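Local coordinates for protein soluble lytic murein transglycosylase (Escherichia coli, PDB 1QSA) that probably cleaves the glycosidic bonds between N-acetylmuramic acid and N-acetylglucosamine in peptidoglycan, leaving a 1,6-anhydro bond in the muramic acid product, at residues K464-Y470 and S532-Y538; A452-F457 and A480-K484; A295-G299 and G568-A572; Y538-G542 and P556-R560. All coordinates share one frame; numbering follows the deposited sequence. Where two conformers were deposited one is given.

How the contacts relate
Contacts 1, 2 and 4 lie within the lysozyme-like transglycosylase domain, whereas contact 3 ties that domain to helix 285-298 of the alpha-superhelix. Contacts 1 and 4 share Tyr538 near the end of helix 523-540; their centres are 12 Å apart, and they touch through Pro556. Contacts 1 and 2, with centres 15 Å apart, meet where Gln468 packs against Asn454 and Phe457. The predicted active-site residue Glu478 is nearest to these two: its side chain is about 8 Å from that of Leu534 and about 9 Å from that of Trp481. Contact 3 is 18 Å from contact 4, centre to centre, and 36 Å from contact 2.

Contact 1 of 4, residues K464-Y470 and S532-Y538; sequences KEIPQSY and SYLQYVY. With SO4 (sulfate ion), chain L.
The Tyr538 ring has Ile466 over one face, with Ile466 CG2 3.4 Å from Tyr538 CG and Ile466 CA making a CH-pi contact. Glu465 CB lies in the ring plane at its edge. A water, also near that plane, donates to Tyr538 OH. The second flat group, the Gln535 amide, is gripped at both ends. Its OE1 accepts from two successive backbone amides: Ile466 N, 3.1 Å from Gln535 OE1, approaches almost straight down the carbonyl (170°), while Glu465 N, 2.9 Å from Gln535 OE1, sits above the carbonyl plane. These two bonds fix the amide, and the bend at chi2 (60°) directs it to the loop. In the conformer given for Glu465, a third is added: Gln535 NE2 donates within its own amide plane to the anti lone pair of Glu465 OE1, 2.9 Å away, the carboxylate turned 41° from the amide. Deeper in, Leu534 CD1 meets Tyr470 CE2 at 3.7 Å; Tyr470 OH bonds to Ser548 and Ser549. Gln468 N, at the start of helix 468-479, donates to O1 of a sulfate, probably from the crystallisation liquor. The contact thus sets the loop entering helix 468-479 against helix 523-540 in the lysozyme-like domain; helix 582-601 packs on Ser469 and Tyr470, and helix 499-509 on Ser532.

Contact 2 of 4, residues A452-F457 and A480-K484; sequences AYNDLF and AWNPK
Trp481 presents one face of its indole to Ala452 and its benzo edge to Phe457. The methyl carbon of Ala452 stands over the ring system, 3.5 Å from the centroid of the six-membered ring and 15° off its normal, a close CH-pi contact. Phe457 approaches from the opposite direction to Trp481: its CE2 comes 3.5 Å from Trp481 CZ3, and the two planes are steeply inclined at 76°, with the Phe457 CZ corner in the indole plane. Tyr453 slides past the indole in the reverse sense and offers a ring edge, Tyr453 CD2 lying 3.9 Å from Trp481 CE3. With CG beside its backbone N (chi1 -54°), the Tyr453 side chain runs on to Pro483, where the phenol crosses the pyrrolidine at about a right angle and Tyr453 OH touches Pro483 CG at 3.4 Å. An Asx turn spans Pro483, Asn482 OD1 accepting from Lys484 N. The contact joins the start of helix 454-461 to the loop after helix 468-479, the helix that carries Glu478, the predicted active-site residue. No hydrogen bond crosses between 452-457 and 480-484, so cohesion here comes from apolar and aromatic surfaces. The indole's polar atom, Trp481 NE1, is nevertheless satisfied by Tyr598 OH, which probably helps to fix the rotation of the ring within the buried cluster.

Contact 3 of 4, residues A295-G299 and G568-A572; sequences ALGTG and GRIDA
Ile570 and Arg569 clasp the Schellman motif that closes helix 285-298, bringing the transglycosylase domain against the alpha-superhelix. Gly299, with positive phi, completes the motif, and Gly299 CA comes 5.3 Å from Ile570 CA, the nearest approach of the two backbones. Ile570 holds CG1 between its backbone N and carbonyl carbon (chi1 73°), which leaves CG2 beside the N. From there the CG2 methyl rests against two backbone polar atoms of the helix end, with Leu296 O 3.3 Å from Ile570 CG2 and Gly299 N at the same distance from it. The longer branch lies by the same carbonyl, Ile570 CD1 being 3.7 Å from Leu296 O and also close to Gly297 O. Tyr618, Phe575 and Ser578 pack on the Ile570 side chain too.

Arg569 runs beside Thr298, the two side chains pointing the same way. Its chain is extended at chi2 and then kinks at chi3 (-68°), which lays the guanidinium over Thr298 O. That oxygen sits above one face of the group, 3.4 Å from the plane and displaced toward its rim, so the carbonyl meets the flat cation from above. Two of the arginine nitrogens bond within their own side of the contact: Arg569 NH2 donates to Asn565 O and NE to Ser566 O, which hold the group at the end of helix 556-566. Thr298 turns its hydroxyl back to Met294 O, leaving its methyl for the arginine, with Thr298 CG2 3.6 Å from Arg569 NH2.

Contact 4 of 4, residues Y538-G542 and P556-R560; sequences YQQFG and PGRVR
A Schellman motif ends helix 523-540 in the lysozyme-like domain, and Phe541, the first residue beyond the helical turn, reaches from it to the start of helix 556-566. Gly542 is its C-prime residue, with Gly542 N bonded to Gln539 O and Asn543 N to Tyr538 O. Phe541 keeps CG beside its backbone N (chi1 -70°), and the ring enters between Pro556, Val559 and Arg560. Val559 covers one face: its CG1 is 4.1 Å from the Phe541 ring centroid and 28° off the normal, a CH-pi contact. Pro556 takes the edge, where Phe541 CE2 is 4.0 Å from Pro556 CB and Phe541 CZ is 3.6 Å from Pro556 O. Arg560 CG adds a second edge contact near the ring plane.

The polar rim is bridged by water. Gln540 OE1 and Arg560 NH1 are too far apart to bond directly, and in the conformers given two waters link the side chains. One water lies 3.1 Å from Gln540 OE1 and 3.0 Å from Arg560 NH1; the second bridge is weak at the glutamine. Gln540 OE1 lies at the guanidinium edge, the amide turned 61° from it, while Gly557 CA lies against one guanidinium face. The Gln540 and Pro556 side chains cross at about a right angle, OE1 meeting Pro556 CB. Helix 545-554 lies between these two helices in sequence and packs on both parts, Phe547 on Phe541 and Ala550 on Val559, while Tyr533 and Val537 of helix 523-540 touch Pro556.

Contact 1 of 4, residues K464-Y470 and S532-Y538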
# COMPACT_ATOMS: atom_id res chain seq x y z
N LYS A 464 31.69 -2.84 0.33
CA LYS A 464 30.77 -3.95 0.55
C LYS A 464 30.66 -4.81 -0.70
O LYS A 464 31.16 -4.43 -1.75
CB LYS A 464 29.39 -3.40 0.93
CG LYS A 464 29.41 -2.53 2.17
CD LYS A 464 28.02 -2.05 2.52
CE LYS A 464 27.99 -1.32 3.87
NZ LYS A 464 28.79 -0.05 3.87
N GLU A 465 30.06 -5.99 -0.59
CA GLU A 465 29.88 -6.86 -1.75
C GLU A 465 28.60 -6.56 -2.53
O GLU A 465 28.51 -6.85 -3.72
CB GLU A 465 29.90 -8.32 -1.31
CG GLU A 465 31.17 -8.70 -0.54
CD GLU A 465 31.04 -10.04 0.15
OE1 GLU A 465 30.30 -10.12 1.15
OE2 GLU A 465 31.66 -11.02 -0.32
N ILE A 466 27.59 -6.01 -1.86
CA ILE A 466 26.35 -5.65 -2.55
C ILE A 466 26.66 -4.61 -3.63
O ILE A 466 27.43 -3.67 -3.40
CB ILE A 466 25.27 -5.02 -1.58
CG1 ILE A 466 25.87 -3.91 -0.71
CG2 ILE A 466 24.60 -6.13 -0.75
CD1 ILE A 466 24.80 -3.05 -0.01
N PRO A 467 26.18 -4.84 -4.86
CA PRO A 467 26.44 -3.88 -5.95
C PRO A 467 25.74 -2.53 -5.68
O PRO A 467 24.68 -2.48 -5.05
CB PRO A 467 25.80 -4.56 -7.16
CG PRO A 467 25.90 -6.01 -6.85
CD PRO A 467 25.52 -6.05 -5.37
N GLN A 468 26.34 -1.44 -6.14
CA GLN A 468 25.72 -0.12 -5.98
C GLN A 468 24.31 -0.11 -6.60
O GLN A 468 23.36 0.37 -5.99
CB GLN A 468 26.56 0.97 -6.64
CG GLN A 468 26.02 2.38 -6.35
CD GLN A 468 26.72 3.44 -7.17
OE1 GLN A 468 27.90 3.32 -7.49
NE2 GLN A 468 25.99 4.49 -7.53
N SER A 469 24.19 -0.67 -7.80
CA SER A 469 22.91 -0.74 -8.51
C SER A 469 21.84 -1.46 -7.68
O SER A 469 20.68 -1.06 -7.67
CB SER A 469 23.10 -1.46 -9.86
OG SER A 469 23.47 -2.82 -9.68
N TYR A 470 22.26 -2.50 -6.98
CA TYR A 470 21.37 -3.29 -6.16
C TYR A 470 20.84 -2.49 -4.96
O TYR A 470 19.64 -2.53 -4.67
CB TYR A 470 22.06 -4.58 -5.71
CG TYR A 470 21.20 -5.43 -4.82
CD1 TYR A 470 19.91 -5.81 -5.22
CD2 TYR A 470 21.65 -5.82 -3.56
CE1 TYR A 470 19.08 -6.55 -4.36
CE2 TYR A 470 20.83 -6.56 -2.70
CZ TYR A 470 19.55 -6.92 -3.11
OH TYR A 470 18.74 -7.62 -2.24
N SER A 532 24.33 -1.28 5.20
CA SER A 532 24.93 -2.20 6.16
C SER A 532 24.01 -3.41 6.40
O SER A 532 24.46 -4.55 6.27
CB SER A 532 25.25 -1.50 7.48
OG SER A 532 26.39 -0.67 7.32
N TYR A 533 22.72 -3.18 6.64
CA TYR A 533 21.82 -4.32 6.86
C TYR A 533 21.68 -5.15 5.58
O TYR A 533 21.69 -6.39 5.62
CB TYR A 533 20.44 -3.86 7.34
CG TYR A 533 19.57 -5.03 7.77
CD1 TYR A 533 19.92 -5.81 8.88
CD2 TYR A 533 18.46 -5.41 7.02
CE1 TYR A 533 19.20 -6.96 9.21
CE2 TYR A 533 17.72 -6.57 7.35
CZ TYR A 533 18.10 -7.33 8.43
OH TYR A 533 17.43 -8.51 8.71
N LEU A 534 21.58 -4.47 4.44
CA LEU A 534 21.45 -5.16 3.15
C LEU A 534 22.68 -6.04 2.90
O LEU A 534 22.54 -7.20 2.49
CB LEU A 534 21.26 -4.14 2.03
CG LEU A 534 20.91 -4.70 0.64
CD1 LEU A 534 19.61 -5.50 0.68
CD2 LEU A 534 20.82 -3.55 -0.36
N GLN A 535 23.86 -5.52 3.21
CA GLN A 535 25.10 -6.28 3.05
C GLN A 535 25.09 -7.50 4.00
O GLN A 535 25.52 -8.59 3.63
CB GLN A 535 26.32 -5.39 3.35
CG GLN A 535 27.65 -6.13 3.52
CD GLN A 535 28.08 -6.94 2.32
OE1 GLN A 535 27.82 -6.58 1.17
NE2 GLN A 535 28.78 -8.04 2.58
N TYR A 536 24.55 -7.31 5.20
CA TYR A 536 24.46 -8.39 6.18
C TYR A 536 23.63 -9.56 5.63
O TYR A 536 24.10 -10.70 5.62
CB TYR A 536 23.87 -7.88 7.50
CG TYR A 536 23.43 -8.97 8.46
CD1 TYR A 536 24.35 -9.88 9.00
CD2 TYR A 536 22.09 -9.11 8.81
CE1 TYR A 536 23.92 -10.90 9.88
CE2 TYR A 536 21.67 -10.11 9.67
CZ TYR A 536 22.58 -11.00 10.20
OH TYR A 536 22.13 -11.96 11.08
N VAL A 537 22.41 -9.29 5.16
CA VAL A 537 21.58 -10.39 4.63
C VAL A 537 22.15 -10.94 3.31
O VAL A 537 21.99 -12.12 3.01
CB VAL A 537 20.07 -10.02 4.52
CG1 VAL A 537 19.48 -9.80 5.93
CG2 VAL A 537 19.84 -8.82 3.64
N TYR A 538 22.83 -10.09 2.55
CA TYR A 538 23.44 -10.51 1.29
C TYR A 538 24.53 -11.58 1.54
O TYR A 538 24.46 -12.68 1.00
CB TYR A 538 24.02 -9.29 0.56
CG TYR A 538 24.53 -9.53 -0.85
CD1 TYR A 538 23.65 -9.82 -1.90
CD2 TYR A 538 25.89 -9.42 -1.15
CE1 TYR A 538 24.12 -9.97 -3.21
CE2 TYR A 538 26.37 -9.57 -2.45
CZ TYR A 538 25.47 -9.84 -3.48
OH TYR A 538 25.91 -10.00 -4.77
S SO4 L . 29.71 -2.25 -7.89
O1 SO4 L . 28.99 -1.49 -6.86
O2 SO4 L . 28.85 -2.45 -9.07
O3 SO4 L . 30.92 -1.50 -8.30
O4 SO4 L . 30.11 -3.57 -7.36
O HOH W 1 27.44 1.42 5.75
O HOH W 2 28.55 -9.59 -5.55

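Contact 2 of 4, residues A452-F457 and A480-K484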
# COMPACT_ATOMS: atom_id res chain seq x y z
N ALA A 452 19.56 8.54 -8.22
CA ALA A 452 19.46 9.31 -6.99
C ALA A 452 20.54 9.02 -5.94
O ALA A 452 20.91 7.86 -5.72
CB ALA A 452 18.09 9.10 -6.39
N TYR A 453 21.08 10.09 -5.34
CA TYR A 453 22.10 10.00 -4.30
C TYR A 453 23.25 9.12 -4.79
O TYR A 453 23.82 8.35 -4.02
CB TYR A 453 21.48 9.42 -3.01
CG TYR A 453 20.26 10.19 -2.54
CD1 TYR A 453 20.41 11.36 -1.79
CD2 TYR A 453 18.97 9.77 -2.87
CE1 TYR A 453 19.31 12.10 -1.39
CE2 TYR A 453 17.86 10.51 -2.48
CZ TYR A 453 18.04 11.67 -1.73
OH TYR A 453 16.96 12.42 -1.33
N ASN A 454 23.61 9.27 -6.06
CA ASN A 454 24.65 8.44 -6.67
C ASN A 454 25.96 8.38 -5.89
O ASN A 454 26.47 7.28 -5.62
CB ASN A 454 24.88 8.88 -8.13
CG ASN A 454 25.77 7.92 -8.88
OD1 ASN A 454 25.38 6.79 -9.16
ND2 ASN A 454 26.99 8.35 -9.18
N ASP A 455 26.50 9.54 -5.54
CA ASP A 455 27.76 9.60 -4.78
C ASP A 455 27.67 8.89 -3.44
O ASP A 455 28.59 8.17 -3.06
CB ASP A 455 28.19 11.05 -4.56
CG ASP A 455 28.58 11.75 -5.86
OD1 ASP A 455 28.96 11.06 -6.83
OD2 ASP A 455 28.48 13.00 -5.90
N LEU A 456 26.55 9.05 -2.73
CA LEU A 456 26.40 8.39 -1.44
C LEU A 456 26.33 6.87 -1.59
O LEU A 456 26.96 6.15 -0.83
CB LEU A 456 25.17 8.90 -0.69
CG LEU A 456 25.31 10.31 -0.08
CD1 LEU A 456 23.95 10.80 0.41
CD2 LEU A 456 26.32 10.26 1.07
N PHE A 457 25.54 6.39 -2.56
CA PHE A 457 25.46 4.94 -2.76
C PHE A 457 26.80 4.36 -3.18
O PHE A 457 27.17 3.28 -2.72
CB PHE A 457 24.35 4.56 -3.76
CG PHE A 457 22.97 4.56 -3.16
CD1 PHE A 457 22.57 3.52 -2.31
CD2 PHE A 457 22.09 5.60 -3.42
CE1 PHE A 457 21.28 3.52 -1.72
CE2 PHE A 457 20.82 5.61 -2.84
CZ PHE A 457 20.41 4.57 -2.00
N ALA A 480 10.59 5.09 -3.24
CA ALA A 480 10.34 5.83 -4.48
C ALA A 480 11.13 7.16 -4.41
O ALA A 480 10.73 8.20 -4.94
CB ALA A 480 8.84 6.07 -4.73
N TRP A 481 12.29 7.07 -3.76
CA TRP A 481 13.23 8.16 -3.57
C TRP A 481 12.84 9.32 -2.65
O TRP A 481 13.50 10.36 -2.67
CB TRP A 481 13.75 8.68 -4.91
CG TRP A 481 14.54 7.64 -5.67
CD1 TRP A 481 14.28 7.14 -6.92
CD2 TRP A 481 15.71 6.95 -5.20
NE1 TRP A 481 15.20 6.18 -7.25
CE2 TRP A 481 16.09 6.04 -6.22
CE3 TRP A 481 16.46 7.02 -4.02
CZ2 TRP A 481 17.20 5.20 -6.08
CZ3 TRP A 481 17.57 6.18 -3.88
CH2 TRP A 481 17.93 5.28 -4.92
N ASN A 482 11.78 9.17 -1.85
CA ASN A 482 11.44 10.25 -0.90
C ASN A 482 12.18 9.91 0.41
O ASN A 482 11.83 8.94 1.08
CB ASN A 482 9.93 10.29 -0.68
CG ASN A 482 9.51 11.29 0.38
OD1 ASN A 482 10.35 11.93 1.01
ND2 ASN A 482 8.21 11.44 0.56
N PRO A 483 13.20 10.71 0.78
CA PRO A 483 13.97 10.45 2.01
C PRO A 483 13.24 10.71 3.32
O PRO A 483 13.72 10.32 4.38
CB PRO A 483 15.17 11.40 1.87
CG PRO A 483 14.61 12.57 1.13
CD PRO A 483 13.68 11.93 0.10
N LYS A 484 12.08 11.37 3.24
CA LYS A 484 11.32 11.73 4.43
C LYS A 484 10.08 10.87 4.69
O LYS A 484 9.37 11.09 5.68
CB LYS A 484 10.90 13.21 4.32
CG LYS A 484 12.04 14.15 3.95
CD LYS A 484 13.15 14.13 4.99
CE LYS A 484 14.35 14.99 4.57
NZ LYS A 484 15.41 14.94 5.62

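Contact 3 of 4, residues A295-G299 and G568-A572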
# COMPACT_ATOMS: atom_id res chain seq x y z
N ALA A 295 3.06 -26.42 -6.57
CA ALA A 295 3.73 -27.32 -7.50
C ALA A 295 5.09 -26.75 -7.90
O ALA A 295 6.09 -27.48 -7.94
CB ALA A 295 2.85 -27.53 -8.75
N LEU A 296 5.14 -25.45 -8.18
CA LEU A 296 6.41 -24.80 -8.55
C LEU A 296 7.41 -24.83 -7.39
O LEU A 296 8.61 -25.03 -7.59
CB LEU A 296 6.19 -23.34 -8.93
CG LEU A 296 5.60 -23.07 -10.32
CD1 LEU A 296 5.36 -21.56 -10.48
CD2 LEU A 296 6.53 -23.59 -11.41
N GLY A 297 6.91 -24.65 -6.18
CA GLY A 297 7.78 -24.63 -5.01
C GLY A 297 8.33 -25.99 -4.60
O GLY A 297 9.21 -26.05 -3.74
N THR A 298 7.82 -27.06 -5.19
CA THR A 298 8.28 -28.41 -4.84
C THR A 298 8.88 -29.18 -6.01
O THR A 298 9.24 -30.36 -5.86
CB THR A 298 7.14 -29.23 -4.19
OG1 THR A 298 6.05 -29.37 -5.12
CG2 THR A 298 6.63 -28.54 -2.93
N GLY A 299 8.96 -28.54 -7.18
CA GLY A 299 9.53 -29.20 -8.35
C GLY A 299 8.62 -30.26 -8.93
O GLY A 299 9.07 -31.17 -9.63
N GLY A 568 16.26 -27.44 -2.39
CA GLY A 568 17.17 -27.69 -3.50
C GLY A 568 16.60 -28.37 -4.73
O GLY A 568 17.34 -28.72 -5.65
N ARG A 569 15.27 -28.48 -4.79
CA ARG A 569 14.59 -29.14 -5.90
C ARG A 569 14.19 -28.26 -7.08
O ARG A 569 13.82 -28.78 -8.13
CB ARG A 569 13.30 -29.81 -5.39
CG ARG A 569 13.51 -30.98 -4.42
CD ARG A 569 12.17 -31.48 -3.89
NE ARG A 569 11.50 -30.51 -3.02
CZ ARG A 569 10.32 -30.71 -2.44
NH1 ARG A 569 9.67 -31.86 -2.62
NH2 ARG A 569 9.81 -29.78 -1.67
N ILE A 570 14.27 -26.94 -6.92
CA ILE A 570 13.77 -26.05 -7.98
C ILE A 570 14.74 -25.00 -8.52
O ILE A 570 15.85 -24.85 -8.00
CB ILE A 570 12.45 -25.37 -7.53
CG1 ILE A 570 12.75 -24.29 -6.47
CG2 ILE A 570 11.49 -26.42 -6.93
CD1 ILE A 570 11.50 -23.70 -5.80
N ASP A 571 14.33 -24.29 -9.57
CA ASP A 571 15.19 -23.26 -10.13
C ASP A 571 14.90 -21.87 -9.57
O ASP A 571 13.98 -21.69 -8.76
CB ASP A 571 15.23 -23.31 -11.68
CG ASP A 571 13.94 -22.83 -12.35
OD1 ASP A 571 13.12 -22.12 -11.76
OD2 ASP A 571 13.76 -23.16 -13.54
N ALA A 572 15.71 -20.89 -9.97
CA ALA A 572 15.59 -19.51 -9.49
C ALA A 572 14.22 -18.87 -9.71
O ALA A 572 13.67 -18.23 -8.81
CB ALA A 572 16.67 -18.65 -10.14

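Contact 4 of 4, residues Y538-G542 and P556-R560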
# COMPACT_ATOMS: atom_id res chain seq x y z
N TYR A 538 22.83 -10.09 2.55
CA TYR A 538 23.44 -10.51 1.29
C TYR A 538 24.53 -11.58 1.54
O TYR A 538 24.46 -12.68 1.00
CB TYR A 538 24.02 -9.29 0.56
CG TYR A 538 24.53 -9.53 -0.85
CD1 TYR A 538 23.65 -9.82 -1.90
CD2 TYR A 538 25.89 -9.42 -1.15
CE1 TYR A 538 24.12 -9.97 -3.21
CE2 TYR A 538 26.37 -9.57 -2.45
CZ TYR A 538 25.47 -9.84 -3.48
OH TYR A 538 25.91 -10.00 -4.77
N GLN A 539 25.49 -11.28 2.42
CA GLN A 539 26.55 -12.24 2.71
C GLN A 539 26.01 -13.47 3.43
O GLN A 539 26.46 -14.58 3.18
CB GLN A 539 27.68 -11.57 3.52
CG GLN A 539 27.31 -11.09 4.92
CD GLN A 539 27.30 -12.21 5.96
OE1 GLN A 539 28.15 -13.10 5.94
NE2 GLN A 539 26.34 -12.16 6.88
N GLN A 540 24.99 -13.27 4.28
CA GLN A 540 24.41 -14.37 5.03
C GLN A 540 23.82 -15.45 4.11
O GLN A 540 23.93 -16.65 4.39
CB GLN A 540 23.35 -13.88 6.01
CG GLN A 540 22.93 -14.95 7.00
CD GLN A 540 22.13 -14.40 8.16
OE1 GLN A 540 20.91 -14.28 8.09
NE2 GLN A 540 22.83 -14.05 9.23
N PHE A 541 23.25 -15.02 2.99
CA PHE A 541 22.66 -15.95 2.04
C PHE A 541 23.49 -16.21 0.78
O PHE A 541 22.94 -16.49 -0.28
CB PHE A 541 21.24 -15.52 1.68
CG PHE A 541 20.26 -15.70 2.82
CD1 PHE A 541 19.68 -16.93 3.08
CD2 PHE A 541 19.93 -14.62 3.64
CE1 PHE A 541 18.80 -17.10 4.15
CE2 PHE A 541 19.05 -14.78 4.71
CZ PHE A 541 18.49 -16.02 4.97
N GLY A 542 24.81 -16.08 0.89
CA GLY A 542 25.68 -16.38 -0.24
C GLY A 542 25.70 -15.44 -1.43
O GLY A 542 25.86 -15.89 -2.58
N PRO A 556 15.25 -12.74 7.63
CA PRO A 556 16.04 -13.94 7.33
C PRO A 556 15.37 -15.27 7.72
O PRO A 556 15.50 -16.25 7.01
CB PRO A 556 17.34 -13.71 8.11
CG PRO A 556 17.46 -12.21 8.15
CD PRO A 556 16.04 -11.76 8.41
N GLY A 557 14.62 -15.27 8.83
CA GLY A 557 13.94 -16.47 9.29
C GLY A 557 12.98 -17.06 8.27
O GLY A 557 12.99 -18.28 8.02
N ARG A 558 12.18 -16.19 7.67
CA ARG A 558 11.21 -16.60 6.65
C ARG A 558 11.93 -17.18 5.45
O ARG A 558 11.50 -18.19 4.91
CB ARG A 558 10.34 -15.42 6.21
CG ARG A 558 9.15 -15.17 7.11
CD ARG A 558 8.16 -16.33 7.05
NE ARG A 558 7.20 -16.23 8.14
CZ ARG A 558 6.31 -17.17 8.46
NH1 ARG A 558 6.21 -18.28 7.75
NH2 ARG A 558 5.49 -16.97 9.49
N VAL A 559 13.03 -16.55 5.03
CA VAL A 559 13.78 -17.04 3.88
C VAL A 559 14.35 -18.43 4.19
O VAL A 559 14.29 -19.32 3.34
CB VAL A 559 14.89 -16.06 3.44
CG1 VAL A 559 15.68 -16.64 2.27
CG2 VAL A 559 14.28 -14.72 3.05
N ARG A 560 14.85 -18.65 5.42
CA ARG A 560 15.36 -19.97 5.80
C ARG A 560 14.25 -21.03 5.67
O ARG A 560 14.47 -22.11 5.14
CB ARG A 560 15.89 -19.95 7.23
CG ARG A 560 17.21 -19.21 7.37
CD ARG A 560 17.82 -19.42 8.75
NE ARG A 560 17.12 -18.72 9.82
CZ ARG A 560 17.41 -17.47 10.22
NH1 ARG A 560 18.34 -16.77 9.59
NH2 ARG A 560 16.73 -16.91 11.20
O HOH W 3 19.56 -14.35 10.85
O HOH W 4 20.29 -17.26 7.96